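PG_0823 protein (Porphyromonas gingivalis, PDB 2FSW) probably binds DNA as a transcriptional regulator, through a winged helix-turn-helix fold of the HxlR type. Local coordinates at the interface of chains A and B. Numbering follows the deposited sequence. Chains: chain A/B, PG_0823 protein.

The interface of chains A and B. Residues chain A 21-22, 68, 88, 91-92, 94-95; chain B 98, 102, 106.
The side-chain amine NZ of A:Lys91 meets the carboxamide ND2 of B:Asn106 at 2.9 Å. As modelled, two groups that normally both donate face each other; a carboxamide turned over, with its oxygen toward a presumably charged NZ, would give a sound hydrogen bond, which seems likely. The lysine reaches it obliquely on a chain extended beyond CG. The same turn would put the amide NH2 in place of OD1 of B:Asn106, which now lies 3.5 Å above one face of the B:Phe102 ring, near its rim.

B:Phe102 is the anchor of the patch. Its CG is anti to the backbone N (chi1 179°), which sends the ring off helix 93-106 of chain B into a pocket of chain A. A:Phe22 points its CZ tip at the face opposite the carboxamide, 3.7 Å from CE2 of B:Phe102, in an edge-to-face meeting with planes at 63°. At the rim, CE1 of B:Phe102 lies 3.6 Å from CG2 of A:Val92, and the carbonyl O of A:Leu88 sits in plane at the edge. The A:Leu88 side chain runs at about a right angle to that of B:Phe102; its CD1 touches CZ of B:Phe102 at 3.6 Å and packs against CB of B:Asn106. Nearer the backbone, CD1 of A:Ile95 meets CB of B:Phe102 at 3.8 Å.

Repeated by two-fold symmetry, this knob-in-pocket packing ties the last helix of each chain to its partner and plausibly holds the two winged helices in a DNA-binding dimer.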
ATOM      1  N   ILE A  21      -7.955  -2.998   1.220  1.00 53.32           N
ATOM      2  CA  ILE A  21      -8.281  -1.622   0.922  1.00 52.66           C
ATOM      3  C   ILE A  21      -7.158  -0.881   0.211  1.00 51.80           C
ATOM      4  O   ILE A  21      -7.432  -0.124  -0.714  1.00 51.67           O
ATOM      5  CB  ILE A  21      -8.630  -0.819   2.195  1.00 52.60           C
ATOM      6  CG1 ILE A  21      -9.734  -1.515   3.004  1.00 54.36           C
ATOM      7  CG2 ILE A  21      -9.014   0.612   1.808  1.00 51.89           C
ATOM      8  CD1 ILE A  21      -9.913  -0.909   4.416  1.00 54.03           C
ATOM      9  N   PHE A  22      -5.914  -1.048   0.669  1.00 50.59           N
ATOM     10  CA  PHE A  22      -4.821  -0.145   0.261  1.00 50.65           C
ATOM     11  C   PHE A  22      -4.036  -0.598  -0.958  1.00 50.72           C
ATOM     12  O   PHE A  22      -3.180   0.144  -1.431  1.00 51.21           O
ATOM     13  CB  PHE A  22      -3.837   0.159   1.435  1.00 49.94           C
ATOM     14  CG  PHE A  22      -4.509   0.705   2.672  1.00 50.33           C
ATOM     15  CD1 PHE A  22      -4.149   0.240   3.945  1.00 49.29           C
ATOM     16  CD2 PHE A  22      -5.516   1.666   2.575  1.00 51.14           C
ATOM     17  CE1 PHE A  22      -4.781   0.734   5.094  1.00 49.19           C
ATOM     18  CE2 PHE A  22      -6.153   2.164   3.741  1.00 51.16           C
ATOM     19  CZ  PHE A  22      -5.768   1.702   4.989  1.00 48.15           C
ATOM     20  N   LEU A  68     -13.926   5.846   3.797  1.00 51.02           N
ATOM     21  CA  LEU A  68     -12.658   6.574   4.005  1.00 51.35           C
ATOM     22  C   LEU A  68     -12.699   8.049   3.599  1.00 52.12           C
ATOM     23  O   LEU A  68     -11.910   8.872   4.098  1.00 50.92           O
ATOM     24  CB  LEU A  68     -11.511   5.872   3.269  1.00 51.09           C
ATOM     25  CG  LEU A  68     -11.133   4.493   3.825  1.00 51.23           C
ATOM     26  CD1 LEU A  68     -10.108   3.835   2.936  1.00 53.03           C
ATOM     27  CD2 LEU A  68     -10.586   4.599   5.218  1.00 52.42           C
ATOM     28  N   LEU A  88     -12.157   7.972   9.880  1.00 45.09           N
ATOM     29  CA  LEU A  88     -11.513   6.717   9.474  1.00 44.91           C
ATOM     30  C   LEU A  88     -10.400   6.961   8.443  1.00 44.59           C
ATOM     31  O   LEU A  88      -9.282   6.492   8.634  1.00 45.34           O
ATOM     32  CB  LEU A  88     -12.542   5.675   8.935  1.00 44.89           C
ATOM     33  CG  LEU A  88     -12.015   4.299   8.535  1.00 44.59           C
ATOM     34  CD1 LEU A  88     -11.251   3.676   9.710  1.00 46.63           C
ATOM     35  CD2 LEU A  88     -13.136   3.322   8.061  1.00 46.18           C
ATOM     36  N   LYS A  91      -7.118   8.421   9.682  1.00 47.82           N
ATOM     37  CA  LYS A  91      -6.310   7.401  10.366  1.00 46.94           C
ATOM     38  C   LYS A  91      -5.409   6.645   9.412  1.00 46.37           C
ATOM     39  O   LYS A  91      -4.552   5.852   9.841  1.00 46.53           O
ATOM     40  CB  LYS A  91      -7.232   6.425  11.108  1.00 46.91           C
ATOM     41  CG  LYS A  91      -7.729   6.995  12.455  1.00 49.08           C
ATOM     42  CD  LYS A  91      -8.974   6.253  12.896  1.00 52.79           C
ATOM     43  CE  LYS A  91      -9.216   6.418  14.362  1.00 54.12           C
ATOM     44  NZ  LYS A  91     -10.208   5.393  14.843  1.00 53.97           N
ATOM     45  N   VAL A  92      -5.600   6.875   8.123  1.00 44.88           N
ATOM     46  CA  VAL A  92      -4.686   6.336   7.120  1.00 45.06           C
ATOM     47  C   VAL A  92      -3.438   7.221   6.942  1.00 45.12           C
ATOM     48  O   VAL A  92      -2.427   6.760   6.437  1.00 45.00           O
ATOM     49  CB  VAL A  92      -5.412   6.119   5.749  1.00 45.26           C
ATOM     50  CG1 VAL A  92      -4.479   5.512   4.679  1.00 42.77           C
ATOM     51  CG2 VAL A  92      -6.700   5.257   5.929  1.00 44.53           C
ATOM     52  N   PRO A  94      -1.119   8.446   9.096  1.00 46.01           N
ATOM     53  CA  PRO A  94       0.147   7.933   9.658  1.00 45.71           C
ATOM     54  C   PRO A  94       0.842   6.854   8.797  1.00 45.82           C
ATOM     55  O   PRO A  94       2.075   6.793   8.792  1.00 45.89           O
ATOM     56  CB  PRO A  94      -0.271   7.350  11.025  1.00 45.50           C
ATOM     57  CG  PRO A  94      -1.538   8.008  11.343  1.00 45.55           C
ATOM     58  CD  PRO A  94      -2.238   8.291  10.045  1.00 45.76           C
ATOM     59  N   ILE A  95       0.070   6.002   8.116  1.00 45.17           N
ATOM     60  CA  ILE A  95       0.641   5.050   7.153  1.00 45.80           C
ATOM     61  C   ILE A  95       1.396   5.796   6.054  1.00 46.14           C
ATOM     62  O   ILE A  95       2.561   5.517   5.781  1.00 45.60           O
ATOM     63  CB  ILE A  95      -0.449   4.128   6.502  1.00 46.34           C
ATOM     64  CG1 ILE A  95      -1.119   3.258   7.577  1.00 45.76           C
ATOM     65  CG2 ILE A  95       0.163   3.245   5.430  1.00 43.90           C
ATOM     66  CD1 ILE A  95      -2.507   2.747   7.190  1.00 45.65           C
TER
ATOM     67  N   GLU B  98       2.378   0.607  11.035  1.00 48.55           N
ATOM     68  CA  GLU B  98       1.252   1.509  10.951  1.00 48.39           C
ATOM     69  C   GLU B  98       0.015   0.875  10.269  1.00 48.51           C
ATOM     70  O   GLU B  98      -1.119   1.190  10.645  1.00 48.39           O
ATOM     71  CB  GLU B  98       1.638   2.844  10.278  1.00 48.06           C
ATOM     72  CG  GLU B  98       2.530   3.781  11.091  1.00 49.09           C
ATOM     73  CD  GLU B  98       2.009   4.130  12.504  1.00 54.66           C
ATOM     74  OE1 GLU B  98       0.795   4.359  12.740  1.00 51.96           O
ATOM     75  OE2 GLU B  98       2.857   4.201  13.411  1.00 59.26           O
ATOM     76  N   PHE B 102      -3.638   0.222  11.965  1.00 49.09           N
ATOM     77  CA  PHE B 102      -4.893   0.640  11.335  1.00 49.74           C
ATOM     78  C   PHE B 102      -5.914  -0.513  11.341  1.00 50.32           C
ATOM     79  O   PHE B 102      -7.067  -0.357  11.770  1.00 50.48           O
ATOM     80  CB  PHE B 102      -4.653   1.165   9.894  1.00 48.48           C
ATOM     81  CG  PHE B 102      -5.928   1.573   9.195  1.00 47.92           C
ATOM     82  CD1 PHE B 102      -6.414   2.858   9.320  1.00 46.20           C
ATOM     83  CD2 PHE B 102      -6.708   0.615   8.500  1.00 48.24           C
ATOM     84  CE1 PHE B 102      -7.646   3.221   8.718  1.00 47.83           C
ATOM     85  CE2 PHE B 102      -7.905   0.959   7.905  1.00 48.50           C
ATOM     86  CZ  PHE B 102      -8.378   2.269   8.005  1.00 48.96           C
ATOM     87  N   ASN B 106      -9.353  -0.483  13.519  1.00 52.85           N
ATOM     88  CA  ASN B 106     -10.472  -0.021  12.680  1.00 51.52           C
ATOM     89  C   ASN B 106     -11.192  -1.095  11.884  1.00 51.01           C
ATOM     90  O   ASN B 106     -12.334  -0.897  11.458  1.00 51.73           O
ATOM     91  CB  ASN B 106     -10.028   1.083  11.724  1.00 51.20           C
ATOM     92  CG  ASN B 106      -9.380   2.242  12.435  1.00 51.64           C
ATOM     93  OD1 ASN B 106      -8.157   2.432  12.368  1.00 52.69           O
ATOM     94  ND2 ASN B 106     -10.181   3.022  13.127  1.00 50.24           N
TER